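PDB 2QS8: Xaa-Pro Dipeptidase, which probably cleaves dipeptides or C-terminal residues from peptides as a metal-dependent carboxypeptidase of the amidohydrolase superfamily, and holds a methionine in its active site. Local coordinates for residues A[213-218]-A[242-247]; A[235-240]-A[253-258]; A[271-276]-A[322-327]. All coordinates share one frame; numbering follows the deposited sequence.

Contact 1. Residues A[213-218]-A[242-247]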
ATOM      1  N   PHE A 213     -16.551   6.109  -3.866  1.00 19.58           N
ATOM      2  CA  PHE A 213     -15.800   6.015  -2.621  1.00 20.90           C
ATOM      3  C   PHE A 213     -16.455   4.882  -1.841  1.00 21.06           C
ATOM      4  O   PHE A 213     -17.687   4.789  -1.791  1.00 21.20           O
ATOM      5  CB  PHE A 213     -15.892   7.308  -1.803  1.00 20.85           C
ATOM      6  CG  PHE A 213     -14.751   8.275  -2.028  1.00 20.84           C
ATOM      7  CD1 PHE A 213     -14.643   8.996  -3.214  1.00 20.34           C
ATOM      8  CD2 PHE A 213     -13.790   8.464  -1.043  1.00 20.80           C
ATOM      9  CE1 PHE A 213     -13.590   9.896  -3.414  1.00 21.81           C
ATOM     10  CE2 PHE A 213     -12.728   9.362  -1.231  1.00 22.99           C
ATOM     11  CZ  PHE A 213     -12.631  10.079  -2.419  1.00 22.06           C
ATOM     12  N   THR A 214     -15.651   4.010  -1.253  1.00 19.41           N
ATOM     13  CA  THR A 214     -16.192   2.917  -0.448  1.00 20.20           C
ATOM     14  C   THR A 214     -16.495   3.563   0.909  1.00 20.15           C
ATOM     15  O   THR A 214     -16.028   4.667   1.189  1.00 19.53           O
ATOM     16  CB  THR A 214     -15.155   1.803  -0.239  1.00 19.16           C
ATOM     17  OG1 THR A 214     -14.107   2.314   0.584  1.00 18.50           O
ATOM     18  CG2 THR A 214     -14.551   1.332  -1.586  1.00 19.56           C
ATOM     19  N   GLN A 215     -17.270   2.892   1.758  1.00 22.31           N
ATOM     20  CA  GLN A 215     -17.600   3.465   3.055  1.00 22.61           C
ATOM     21  C   GLN A 215     -16.301   3.643   3.843  1.00 23.80           C
ATOM     22  O   GLN A 215     -16.097   4.658   4.510  1.00 23.67           O
ATOM     23  CB  GLN A 215     -18.572   2.571   3.820  1.00 24.78           C
ATOM     24  CG  GLN A 215     -19.108   3.223   5.085  1.00 23.47           C
ATOM     25  CD  GLN A 215     -19.911   4.483   4.784  1.00 24.88           C
ATOM     26  OE1 GLN A 215     -20.955   4.438   4.119  1.00 26.19           O
ATOM     27  NE2 GLN A 215     -19.427   5.620   5.274  1.00 27.61           N
ATOM     28  N   GLU A 216     -15.422   2.653   3.757  1.00 23.41           N
ATOM     29  CA  GLU A 216     -14.130   2.718   4.438  1.00 25.30           C
ATOM     30  C   GLU A 216     -13.305   3.924   3.950  1.00 24.55           C
ATOM     31  O   GLU A 216     -12.662   4.609   4.742  1.00 24.44           O
ATOM     32  CB  GLU A 216     -13.355   1.425   4.183  1.00 27.86           C
ATOM     33  CG  GLU A 216     -11.909   1.425   4.647  1.00 33.42           C
ATOM     34  CD  GLU A 216     -11.184   0.125   4.280  1.00 37.76           C
ATOM     35  OE1 GLU A 216     -11.243  -0.289   3.100  1.00 40.14           O
ATOM     36  OE2 GLU A 216     -10.548  -0.484   5.169  1.00 39.35           O
ATOM     37  N   GLU A 217     -13.324   4.179   2.648  1.00 23.29           N
ATOM     38  CA  GLU A 217     -12.576   5.292   2.093  1.00 23.41           C
ATOM     39  C   GLU A 217     -13.143   6.659   2.501  1.00 21.62           C
ATOM     40  O   GLU A 217     -12.384   7.556   2.859  1.00 21.72           O
ATOM     41  CB  GLU A 217     -12.501   5.185   0.559  1.00 23.90           C
ATOM     42  CG  GLU A 217     -11.762   3.945   0.047  1.00 24.76           C
ATOM     43  CD  GLU A 217     -11.821   3.787  -1.472  1.00 25.21           C
ATOM     44  OE1 GLU A 217     -12.853   4.110  -2.090  1.00 23.90           O
ATOM     45  OE2 GLU A 217     -10.829   3.308  -2.051  1.00 27.47           O
ATOM     46  N   VAL A 218     -14.459   6.831   2.461  1.00 20.35           N
ATOM     47  CA  VAL A 218     -15.014   8.122   2.844  1.00 20.29           C
ATOM     48  C   VAL A 218     -14.941   8.314   4.357  1.00 19.81           C
ATOM     49  O   VAL A 218     -14.808   9.441   4.830  1.00 19.35           O
ATOM     50  CB  VAL A 218     -16.472   8.330   2.309  1.00 21.18           C
ATOM     51  CG1 VAL A 218     -17.413   7.262   2.839  1.00 20.63           C
ATOM     52  CG2 VAL A 218     -16.960   9.709   2.702  1.00 23.60           C
HETATM   53  N   MSE A 242     -23.772   9.391  -2.033  1.00 24.52           N
HETATM   54  CA  MSE A 242     -24.193  10.491  -1.178  1.00 23.67           C
HETATM   55  C   MSE A 242     -24.408  10.030   0.268  1.00 24.19           C
HETATM   56  O   MSE A 242     -23.895  10.644   1.199  1.00 24.72           O
HETATM   57  CB  MSE A 242     -25.482  11.095  -1.739  1.00 21.28           C
HETATM   58  CG  MSE A 242     -25.951  12.351  -1.042  1.00 20.34           C
HETATM   59 SE   MSE A 242     -27.612  13.067  -1.845  1.00 26.86          SE
HETATM   60  CE  MSE A 242     -27.808  14.757  -0.893  1.00 24.73           C
ATOM     61  N   LYS A 243     -25.147   8.939   0.447  1.00 24.70           N
ATOM     62  CA  LYS A 243     -25.418   8.415   1.791  1.00 25.89           C
ATOM     63  C   LYS A 243     -24.177   7.881   2.522  1.00 26.72           C
ATOM     64  O   LYS A 243     -24.078   7.980   3.751  1.00 26.58           O
ATOM     65  CB  LYS A 243     -26.516   7.352   1.716  1.00 24.50           C
ATOM     66  CG  LYS A 243     -27.863   7.960   1.323  1.00 26.76           C
ATOM     67  CD  LYS A 243     -29.015   6.980   1.327  1.00 28.08           C
ATOM     68  CE  LYS A 243     -28.940   6.010   0.177  1.00 29.62           C
ATOM     69  NZ  LYS A 243     -30.282   5.434  -0.116  1.00 29.77           N
ATOM     70  N   ARG A 244     -23.222   7.329   1.779  1.00 26.38           N
ATOM     71  CA  ARG A 244     -22.003   6.832   2.411  1.00 25.18           C
ATOM     72  C   ARG A 244     -21.298   8.031   3.049  1.00 23.81           C
ATOM     73  O   ARG A 244     -20.723   7.925   4.128  1.00 24.72           O
ATOM     74  CB  ARG A 244     -21.079   6.170   1.381  1.00 22.31           C
ATOM     75  CG  ARG A 244     -21.656   4.927   0.729  1.00 22.16           C
ATOM     76  CD  ARG A 244     -20.652   4.216  -0.184  1.00 19.07           C
ATOM     77  NE  ARG A 244     -21.241   3.027  -0.799  1.00 17.29           N
ATOM     78  CZ  ARG A 244     -20.630   2.247  -1.693  1.00 21.15           C
ATOM     79  NH1 ARG A 244     -19.393   2.517  -2.102  1.00 18.64           N
ATOM     80  NH2 ARG A 244     -21.254   1.180  -2.174  1.00 16.84           N
ATOM     81  N   ALA A 245     -21.374   9.173   2.372  1.00 22.47           N
ATOM     82  CA  ALA A 245     -20.744  10.397   2.846  1.00 25.08           C
ATOM     83  C   ALA A 245     -21.517  11.049   3.993  1.00 25.73           C
ATOM     84  O   ALA A 245     -20.914  11.539   4.944  1.00 27.82           O
ATOM     85  CB  ALA A 245     -20.582  11.387   1.688  1.00 22.60           C
ATOM     86  N   ILE A 246     -22.845  11.065   3.889  1.00 26.30           N
ATOM     87  CA  ILE A 246     -23.676  11.652   4.930  1.00 25.45           C
ATOM     88  C   ILE A 246     -23.467  10.870   6.218  1.00 26.60           C
ATOM     89  O   ILE A 246     -23.261  11.452   7.278  1.00 25.81           O
ATOM     90  CB  ILE A 246     -25.161  11.612   4.539  1.00 24.61           C
ATOM     91  CG1 ILE A 246     -25.369  12.425   3.263  1.00 22.99           C
ATOM     92  CG2 ILE A 246     -26.023  12.180   5.663  1.00 25.13           C
ATOM     93  CD1 ILE A 246     -26.714  12.230   2.613  1.00 20.50           C
ATOM     94  N   LYS A 247     -23.512   9.548   6.120  1.00 26.91           N
ATOM     95  CA  LYS A 247     -23.311   8.706   7.291  1.00 29.26           C
ATOM     96  C   LYS A 247     -21.895   8.831   7.845  1.00 29.17           C
ATOM     97  O   LYS A 247     -21.674   8.623   9.033  1.00 28.77           O
ATOM     98  CB  LYS A 247     -23.600   7.241   6.952  1.00 31.10           C
ATOM     99  CG  LYS A 247     -25.087   6.928   6.822  1.00 35.21           C
ATOM    100  CD  LYS A 247     -25.369   5.432   6.668  1.00 36.70           C
ATOM    101  CE  LYS A 247     -25.014   4.912   5.295  1.00 37.98           C
ATOM    102  NZ  LYS A 247     -25.416   3.482   5.170  1.00 40.42           N
TER
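F213 meets R244 through its backbone: R244 NH1 donates to F213 O at 2.9 Å, the oxygen lying near the guanidinium plane. The R244 chain runs extended from CG to NE, which carries the guanidinium to the residues just before helix 215-227, where NH1 also passes T214 CA. T214 itself is the N-cap of that helix; its OG1 accepts from E217 N at 2.9 Å while E217 OE1 takes T214 N, a capping box. Next comes Q215, its CG anti to the backbone N (chi1 -171°) and its chain bent at chi2. This bend brings NE2 to R244 O at 2.9 Å, with the acceptor close to the amide plane, and lays OE1 alongside R244 CB, 3.2 Å away; NE2 is also hydrogen-bonded to D219. The amide and guanidinium planes stand 60° apart. One turn on, V218 points at the partner helix: CG1 rests on R244 O, and CG2 lies 4.1 Å from A245 CB. R244 NH2 reaches D227 of a second subunit in a salt bridge, and E217 OE1 does the same with R183 of that subunit. An alanine in place of R244 would probably leave F213 O without this donor and D227 of the second subunit without its mate. The arrangement is that of neighbouring outer helices of a TIM barrel, here packed against each other where another subunit adjoins them.

Contact 2. Residues A[235-240]-A[253-258]; sequences HAHGAE and IEHGTF. With MET (methionine), chain D.
H237 and T257 carry the tight part of the contact: H237 ND1 and T257 OG1 are hydrogen-bonded at 2.7 Å. The other ring nitrogen, NE2, donates almost straight to O of the bound methionine, also at 2.7 Å, so bonds at both nitrogens fix the ring's rotation. H237 CE1 sits 3.6 Å from H255 CB, the two rings nearly parallel but slid apart. The H235 ring is turned 73° from that of H255, with its ND1 3.3 Å from H255 CD2. A water bridges H235 ND1 and H255 NE2, and H235 NE2 is held by G199 and H255 ND1 by T277. The other end is looser and nearer solvent: F258 and A239 are partly exposed and their side chains meet mainly backbone, F258 CD2 passing H237 O and A239 CB lying 3.4 Å from F258 O. The bond from F258 N to H237 O, 2.9 Å, still ties this end together. The backbones pair in parallel at H235 and E254, with a weak bond from A236 N to E254 O. Strands 231-236 and 252-253 thus lie side by side in the barrel, M242 of helix 239-248 covers A236 and I253, and helix 299-319 packs on H237 and T257.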
ATOM      1  N   HIS A 235     -19.011  16.241  -3.467  1.00 23.86           N
ATOM      2  CA  HIS A 235     -19.720  16.206  -4.743  1.00 22.70           C
ATOM      3  C   HIS A 235     -20.504  14.889  -4.739  1.00 21.82           C
ATOM      4  O   HIS A 235     -19.944  13.843  -4.423  1.00 18.42           O
ATOM      5  CB  HIS A 235     -18.713  16.191  -5.903  1.00 25.37           C
ATOM      6  CG  HIS A 235     -19.297  15.786  -7.218  1.00 25.72           C
ATOM      7  ND1 HIS A 235     -19.692  16.694  -8.171  1.00 27.81           N
ATOM      8  CD2 HIS A 235     -19.541  14.563  -7.744  1.00 26.06           C
ATOM      9  CE1 HIS A 235     -20.154  16.054  -9.230  1.00 29.82           C
ATOM     10  NE2 HIS A 235     -20.072  14.757  -8.994  1.00 28.94           N
ATOM     11  N   ALA A 236     -21.791  14.935  -5.078  1.00 21.70           N
ATOM     12  CA  ALA A 236     -22.590  13.716  -5.111  1.00 22.54           C
ATOM     13  C   ALA A 236     -23.915  13.874  -5.844  1.00 23.69           C
ATOM     14  O   ALA A 236     -24.735  14.720  -5.493  1.00 23.97           O
ATOM     15  CB  ALA A 236     -22.843  13.218  -3.701  1.00 23.54           C
ATOM     16  N   HIS A 237     -24.115  13.050  -6.865  1.00 25.00           N
ATOM     17  CA  HIS A 237     -25.346  13.072  -7.640  1.00 25.95           C
ATOM     18  C   HIS A 237     -26.148  11.816  -7.288  1.00 26.24           C
ATOM     19  O   HIS A 237     -27.327  11.905  -6.964  1.00 26.85           O
ATOM     20  CB  HIS A 237     -25.042  13.087  -9.145  1.00 25.59           C
ATOM     21  CG  HIS A 237     -24.429  14.359  -9.632  1.00 26.72           C
ATOM     22  ND1 HIS A 237     -25.069  15.576  -9.545  1.00 28.34           N
ATOM     23  CD2 HIS A 237     -23.246  14.602 -10.245  1.00 28.25           C
ATOM     24  CE1 HIS A 237     -24.308  16.514 -10.084  1.00 27.80           C
ATOM     25  NE2 HIS A 237     -23.196  15.948 -10.517  1.00 27.26           N
ATOM     26  N   GLY A 238     -25.493  10.655  -7.359  1.00 26.56           N
ATOM     27  CA  GLY A 238     -26.151   9.395  -7.044  1.00 27.33           C
ATOM     28  C   GLY A 238     -26.438   9.307  -5.556  1.00 28.05           C
ATOM     29  O   GLY A 238     -25.640   9.772  -4.737  1.00 28.52           O
ATOM     30  N   ALA A 239     -27.572   8.713  -5.205  1.00 27.03           N
ATOM     31  CA  ALA A 239     -27.972   8.588  -3.807  1.00 27.56           C
ATOM     32  C   ALA A 239     -27.065   7.712  -2.947  1.00 27.15           C
ATOM     33  O   ALA A 239     -26.787   8.061  -1.802  1.00 25.93           O
ATOM     34  CB  ALA A 239     -29.410   8.074  -3.715  1.00 27.80           C
ATOM     35  N   GLU A 240     -26.606   6.583  -3.484  1.00 27.91           N
ATOM     36  CA  GLU A 240     -25.747   5.697  -2.713  1.00 30.18           C
ATOM     37  C   GLU A 240     -24.419   6.303  -2.245  1.00 28.48           C
ATOM     38  O   GLU A 240     -24.055   6.178  -1.076  1.00 28.13           O
ATOM     39  CB  GLU A 240     -25.462   4.404  -3.475  1.00 34.52           C
ATOM     40  CG  GLU A 240     -24.527   3.488  -2.702  1.00 41.98           C
ATOM     41  CD  GLU A 240     -24.812   2.018  -2.915  1.00 49.07           C
ATOM     42  OE1 GLU A 240     -24.634   1.519  -4.051  1.00 50.67           O
ATOM     43  OE2 GLU A 240     -25.218   1.354  -1.934  1.00 54.72           O
ATOM     44  N   ILE A 253     -23.111  18.404   1.191  1.00 24.47           N
ATOM     45  CA  ILE A 253     -23.302  17.649  -0.029  1.00 25.30           C
ATOM     46  C   ILE A 253     -23.551  18.687  -1.127  1.00 26.49           C
ATOM     47  O   ILE A 253     -24.418  19.554  -0.983  1.00 27.65           O
ATOM     48  CB  ILE A 253     -24.536  16.726   0.060  1.00 26.72           C
ATOM     49  CG1 ILE A 253     -24.327  15.636   1.120  1.00 23.43           C
ATOM     50  CG2 ILE A 253     -24.824  16.132  -1.303  1.00 25.66           C
ATOM     51  CD1 ILE A 253     -23.115  14.763   0.882  1.00 22.47           C
ATOM     52  N   GLU A 254     -22.784  18.613  -2.206  1.00 26.38           N
ATOM     53  CA  GLU A 254     -22.956  19.548  -3.310  1.00 25.54           C
ATOM     54  C   GLU A 254     -23.820  18.894  -4.383  1.00 24.49           C
ATOM     55  O   GLU A 254     -23.665  17.709  -4.661  1.00 22.73           O
ATOM     56  CB  GLU A 254     -21.592  19.920  -3.903  1.00 26.42           C
ATOM     57  CG  GLU A 254     -20.482  20.158  -2.871  1.00 26.92           C
ATOM     58  CD  GLU A 254     -20.744  21.346  -1.950  1.00 28.29           C
ATOM     59  OE1 GLU A 254     -20.958  22.463  -2.463  1.00 29.16           O
ATOM     60  OE2 GLU A 254     -20.723  21.161  -0.713  1.00 26.97           O
ATOM     61  N   HIS A 255     -24.736  19.660  -4.976  1.00 24.07           N
ATOM     62  CA  HIS A 255     -25.625  19.156  -6.032  1.00 23.89           C
ATOM     63  C   HIS A 255     -26.735  18.186  -5.571  1.00 24.15           C
ATOM     64  O   HIS A 255     -27.919  18.447  -5.793  1.00 24.52           O
ATOM     65  CB  HIS A 255     -24.801  18.486  -7.139  1.00 21.57           C
ATOM     66  CG  HIS A 255     -23.516  19.187  -7.450  1.00 21.74           C
ATOM     67  ND1 HIS A 255     -23.453  20.528  -7.754  1.00 23.40           N
ATOM     68  CD2 HIS A 255     -22.243  18.735  -7.491  1.00 21.72           C
ATOM     69  CE1 HIS A 255     -22.195  20.872  -7.971  1.00 22.49           C
ATOM     70  NE2 HIS A 255     -21.442  19.801  -7.816  1.00 23.14           N
ATOM     71  N   GLY A 256     -26.338  17.072  -4.953  1.00 25.42           N
ATOM     72  CA  GLY A 256     -27.285  16.074  -4.466  1.00 27.22           C
ATOM     73  C   GLY A 256     -28.465  15.792  -5.380  1.00 28.57           C
ATOM     74  O   GLY A 256     -29.584  15.553  -4.918  1.00 30.39           O
ATOM     75  N   THR A 257     -28.199  15.788  -6.682  1.00 28.47           N
ATOM     76  CA  THR A 257     -29.211  15.594  -7.708  1.00 26.83           C
ATOM     77  C   THR A 257     -30.250  14.496  -7.491  1.00 26.89           C
ATOM     78  O   THR A 257     -31.440  14.752  -7.624  1.00 26.46           O
ATOM     79  CB  THR A 257     -28.531  15.383  -9.076  1.00 26.23           C
ATOM     80  OG1 THR A 257     -27.645  16.477  -9.324  1.00 23.76           O
ATOM     81  CG2 THR A 257     -29.562  15.290 -10.198  1.00 26.09           C
ATOM     82  N   PHE A 258     -29.820  13.284  -7.167  1.00 25.71           N
ATOM     83  CA  PHE A 258     -30.769  12.189  -6.975  1.00 28.27           C
ATOM     84  C   PHE A 258     -30.954  11.823  -5.506  1.00 28.23           C
ATOM     85  O   PHE A 258     -31.133  10.656  -5.136  1.00 28.88           O
ATOM     86  CB  PHE A 258     -30.327  10.984  -7.799  1.00 28.68           C
ATOM     87  CG  PHE A 258     -30.114  11.308  -9.250  1.00 31.21           C
ATOM     88  CD1 PHE A 258     -31.187  11.686 -10.059  1.00 32.10           C
ATOM     89  CD2 PHE A 258     -28.836  11.292  -9.797  1.00 30.85           C
ATOM     90  CE1 PHE A 258     -30.982  12.046 -11.386  1.00 32.26           C
ATOM     91  CE2 PHE A 258     -28.623  11.650 -11.113  1.00 31.05           C
ATOM     92  CZ  PHE A 258     -29.693  12.029 -11.913  1.00 31.17           C
TER
HETATM   93  N   MET D 600     -19.773  20.327 -11.833  1.00 39.57           N
HETATM   94  CA  MET D 600     -20.921  19.383 -11.692  1.00 38.07           C
HETATM   95  C   MET D 600     -20.682  18.080 -12.450  1.00 36.81           C
HETATM   96  O   MET D 600     -21.311  17.067 -12.082  1.00 35.27           O
HETATM   97  CB  MET D 600     -22.196  20.040 -12.217  1.00 41.37           C
HETATM   98  CG  MET D 600     -23.420  19.180 -12.052  1.00 44.20           C
HETATM   99  SD  MET D 600     -24.877  20.071 -12.470  1.00 50.81           S
HETATM  100  CE  MET D 600     -24.927  21.214 -11.120  1.00 47.95           C
HETATM  101  OXT MET D 600     -19.875  18.095 -13.405  1.00 34.66           O
HETATM  102  O   HOH W   1     -18.892  19.302  -8.343  1.00 34.00           O

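Contact 3. Residues A[271-276]-A[322-327]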
ATOM      1  N   GLY A 271     -27.174  16.781  10.589  1.00 34.94           N
ATOM      2  CA  GLY A 271     -26.989  18.215  10.435  1.00 33.68           C
ATOM      3  C   GLY A 271     -26.067  18.562   9.278  1.00 32.75           C
ATOM      4  O   GLY A 271     -25.217  19.440   9.396  1.00 31.52           O
ATOM      5  N   THR A 272     -26.236  17.868   8.157  1.00 31.70           N
ATOM      6  CA  THR A 272     -25.405  18.103   6.976  1.00 30.05           C
ATOM      7  C   THR A 272     -25.998  19.218   6.122  1.00 29.45           C
ATOM      8  O   THR A 272     -27.209  19.288   5.965  1.00 28.54           O
ATOM      9  CB  THR A 272     -25.319  16.841   6.102  1.00 29.54           C
ATOM     10  OG1 THR A 272     -25.189  15.679   6.933  1.00 29.15           O
ATOM     11  CG2 THR A 272     -24.114  16.940   5.173  1.00 30.05           C
ATOM     12  N   TYR A 273     -25.152  20.085   5.571  1.00 30.43           N
ATOM     13  CA  TYR A 273     -25.632  21.177   4.721  1.00 31.28           C
ATOM     14  C   TYR A 273     -25.779  20.780   3.253  1.00 31.91           C
ATOM     15  O   TYR A 273     -24.959  20.037   2.721  1.00 31.66           O
ATOM     16  CB  TYR A 273     -24.703  22.391   4.812  1.00 31.56           C
ATOM     17  CG  TYR A 273     -25.070  23.364   5.915  1.00 32.63           C
ATOM     18  CD1 TYR A 273     -24.499  23.261   7.189  1.00 31.95           C
ATOM     19  CD2 TYR A 273     -25.997  24.384   5.686  1.00 32.08           C
ATOM     20  CE1 TYR A 273     -24.840  24.165   8.210  1.00 32.45           C
ATOM     21  CE2 TYR A 273     -26.350  25.289   6.696  1.00 34.09           C
ATOM     22  CZ  TYR A 273     -25.766  25.181   7.954  1.00 34.48           C
ATOM     23  OH  TYR A 273     -26.098  26.100   8.925  1.00 34.48           O
ATOM     24  N   TYR A 274     -26.844  21.273   2.615  1.00 32.07           N
ATOM     25  CA  TYR A 274     -27.107  21.004   1.208  1.00 30.82           C
ATOM     26  C   TYR A 274     -26.806  22.257   0.375  1.00 30.05           C
ATOM     27  O   TYR A 274     -27.405  23.304   0.590  1.00 29.53           O
ATOM     28  CB  TYR A 274     -28.570  20.588   0.994  1.00 32.38           C
ATOM     29  CG  TYR A 274     -28.954  20.359  -0.464  1.00 34.79           C
ATOM     30  CD1 TYR A 274     -30.243  20.628  -0.917  1.00 34.73           C
ATOM     31  CD2 TYR A 274     -28.033  19.856  -1.380  1.00 35.39           C
ATOM     32  CE1 TYR A 274     -30.604  20.401  -2.246  1.00 36.04           C
ATOM     33  CE2 TYR A 274     -28.383  19.626  -2.706  1.00 36.07           C
ATOM     34  CZ  TYR A 274     -29.668  19.899  -3.130  1.00 36.69           C
ATOM     35  OH  TYR A 274     -30.014  19.671  -4.444  1.00 36.57           O
ATOM     36  N   VAL A 275     -25.869  22.138  -0.564  1.00 28.36           N
ATOM     37  CA  VAL A 275     -25.481  23.234  -1.457  1.00 25.92           C
ATOM     38  C   VAL A 275     -25.969  22.789  -2.840  1.00 26.88           C
ATOM     39  O   VAL A 275     -25.282  22.063  -3.553  1.00 25.89           O
ATOM     40  CB  VAL A 275     -23.961  23.410  -1.477  1.00 24.97           C
ATOM     41  CG1 VAL A 275     -23.589  24.640  -2.257  1.00 23.96           C
ATOM     42  CG2 VAL A 275     -23.440  23.493  -0.075  1.00 22.87           C
ATOM     43  N   PRO A 276     -27.164  23.243  -3.239  1.00 27.13           N
ATOM     44  CA  PRO A 276     -27.787  22.898  -4.516  1.00 26.53           C
ATOM     45  C   PRO A 276     -27.116  23.204  -5.856  1.00 25.61           C
ATOM     46  O   PRO A 276     -27.100  22.346  -6.728  1.00 26.12           O
ATOM     47  CB  PRO A 276     -29.164  23.544  -4.403  1.00 28.38           C
ATOM     48  CG  PRO A 276     -28.886  24.760  -3.602  1.00 28.93           C
ATOM     49  CD  PRO A 276     -27.962  24.254  -2.526  1.00 26.93           C
ATOM     50  N   LYS A 322     -31.064  21.304   5.898  1.00 27.66           N
ATOM     51  CA  LYS A 322     -30.311  22.546   6.002  1.00 28.68           C
ATOM     52  C   LYS A 322     -29.740  22.902   4.630  1.00 29.36           C
ATOM     53  O   LYS A 322     -29.243  22.032   3.906  1.00 28.38           O
ATOM     54  CB  LYS A 322     -29.193  22.403   7.031  1.00 31.85           C
ATOM     55  CG  LYS A 322     -29.708  22.096   8.424  1.00 35.55           C
ATOM     56  CD  LYS A 322     -28.606  21.538   9.302  1.00 39.84           C
ATOM     57  CE  LYS A 322     -27.671  22.620   9.768  1.00 41.59           C
ATOM     58  NZ  LYS A 322     -28.384  23.497  10.736  1.00 46.21           N
ATOM     59  N   ILE A 323     -29.815  24.183   4.282  1.00 28.25           N
ATOM     60  CA  ILE A 323     -29.352  24.652   2.991  1.00 27.57           C
ATOM     61  C   ILE A 323     -28.457  25.879   3.073  1.00 27.28           C
ATOM     62  O   ILE A 323     -28.759  26.838   3.782  1.00 28.82           O
ATOM     63  CB  ILE A 323     -30.562  24.974   2.077  1.00 28.11           C
ATOM     64  CG1 ILE A 323     -31.268  23.671   1.684  1.00 29.63           C
ATOM     65  CG2 ILE A 323     -30.115  25.755   0.855  1.00 27.89           C
ATOM     66  CD1 ILE A 323     -32.536  23.855   0.863  1.00 30.66           C
ATOM     67  N   ALA A 324     -27.346  25.830   2.338  1.00 26.94           N
ATOM     68  CA  ALA A 324     -26.399  26.936   2.277  1.00 25.20           C
ATOM     69  C   ALA A 324     -26.188  27.286   0.802  1.00 25.76           C
ATOM     70  O   ALA A 324     -26.113  26.395  -0.051  1.00 23.55           O
ATOM     71  CB  ALA A 324     -25.075  26.544   2.926  1.00 24.15           C
ATOM     72  N   PHE A 325     -26.101  28.583   0.518  1.00 24.87           N
ATOM     73  CA  PHE A 325     -25.922  29.103  -0.837  1.00 25.21           C
ATOM     74  C   PHE A 325     -24.655  28.611  -1.577  1.00 26.53           C
ATOM     75  O   PHE A 325     -23.536  28.745  -1.074  1.00 26.24           O
ATOM     76  CB  PHE A 325     -25.905  30.632  -0.778  1.00 24.33           C
ATOM     77  CG  PHE A 325     -26.020  31.293  -2.114  1.00 26.46           C
ATOM     78  CD1 PHE A 325     -27.266  31.622  -2.628  1.00 27.74           C
ATOM     79  CD2 PHE A 325     -24.885  31.616  -2.845  1.00 26.41           C
ATOM     80  CE1 PHE A 325     -27.380  32.270  -3.846  1.00 28.82           C
ATOM     81  CE2 PHE A 325     -24.991  32.261  -4.059  1.00 28.47           C
ATOM     82  CZ  PHE A 325     -26.242  32.591  -4.563  1.00 28.58           C
ATOM     83  N   GLY A 326     -24.855  28.072  -2.778  1.00 25.33           N
ATOM     84  CA  GLY A 326     -23.759  27.575  -3.596  1.00 25.29           C
ATOM     85  C   GLY A 326     -24.169  27.483  -5.060  1.00 23.54           C
ATOM     86  O   GLY A 326     -25.198  26.897  -5.375  1.00 22.05           O
ATOM     87  N   THR A 327     -23.346  28.010  -5.956  1.00 22.18           N
ATOM     88  CA  THR A 327     -23.693  28.056  -7.379  1.00 23.76           C
ATOM     89  C   THR A 327     -22.921  27.172  -8.379  1.00 25.75           C
ATOM     90  O   THR A 327     -23.444  26.814  -9.433  1.00 25.48           O
ATOM     91  CB  THR A 327     -23.564  29.500  -7.882  1.00 21.86           C
ATOM     92  OG1 THR A 327     -22.176  29.844  -7.954  1.00 19.42           O
ATOM     93  CG2 THR A 327     -24.238  30.468  -6.898  1.00 18.53           C
TER
HETATM   94  O   HOH W   2     -29.777  19.189   7.265  1.00 25.46           O
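The ring of Y273 carries K322 CE over one face, a CH-pi contact with CE 4.0 Å from the ring centroid. K322 CD lies by G271 CA, and the bend at chi3 (76°) swings CE from there over the ring. CD2 of Y273 also lies 3.6 Å from A324 CB, and the backbone carbon of I323 sits at the ring's edge, near its plane. Beyond the ring, Y273 OH is hydrogen-bonded to E361. The backbones are joined on either side of I323: Y274 N donates to K322 O at 2.8 Å, and A324 N to Y274 O at 3.1 Å, the latter donor standing above the carbonyl plane. Y274 O also receives a CA-H...O contact from I323. A water extends the link, donating to T272 O and accepting from K322 N. Strand 273-275 pairs with 252-253 on its other side, while 322-327, without regular strand geometry, bridges it once, at Y274 and I323; its place after helix 299-319 is consistent with the next strand position of the TIM barrel, and D328, next in the chain, binds the magnesium ion. The Y274 side chain, CG anti to the backbone N (chi1 177°), lies beside I323 and points the same way, with CD1 4.1 Å from I323 CG1; its hydroxyl is bonded to H255 O. Toward the active-site end V275 CG1 presses on G326 CA at 3.2 Å, a closeness that the lack of a side chain at G326 permits. P276 CD lies near I323 CG2 and 3.8 Å from A324 O, and F313 of helix 299-319 covers both P276 and I323.

Contacts 2 and 3 are buried in the barrel wall, whereas contact 1 is partly buried at its outer layer, beside another subunit. Contacts 1 and 2 share helix 239-248: M242 reaches G256 with its terminal methyl, and I246 packs on I253. Contacts 2 and 3 reach the same parallel sheet, and H255 joins them, its N making a probable hydrogen bond to V275 O. The chemistry follows the place: side chains bonding backbone carbonyls, with charges reaching a neighbouring subunit, in contact 1; a histidine cluster around the ligand in contact 2; backbone pairing with aromatic and aliphatic packing in contact 3. I246 against T272 also links contacts 1 and 3.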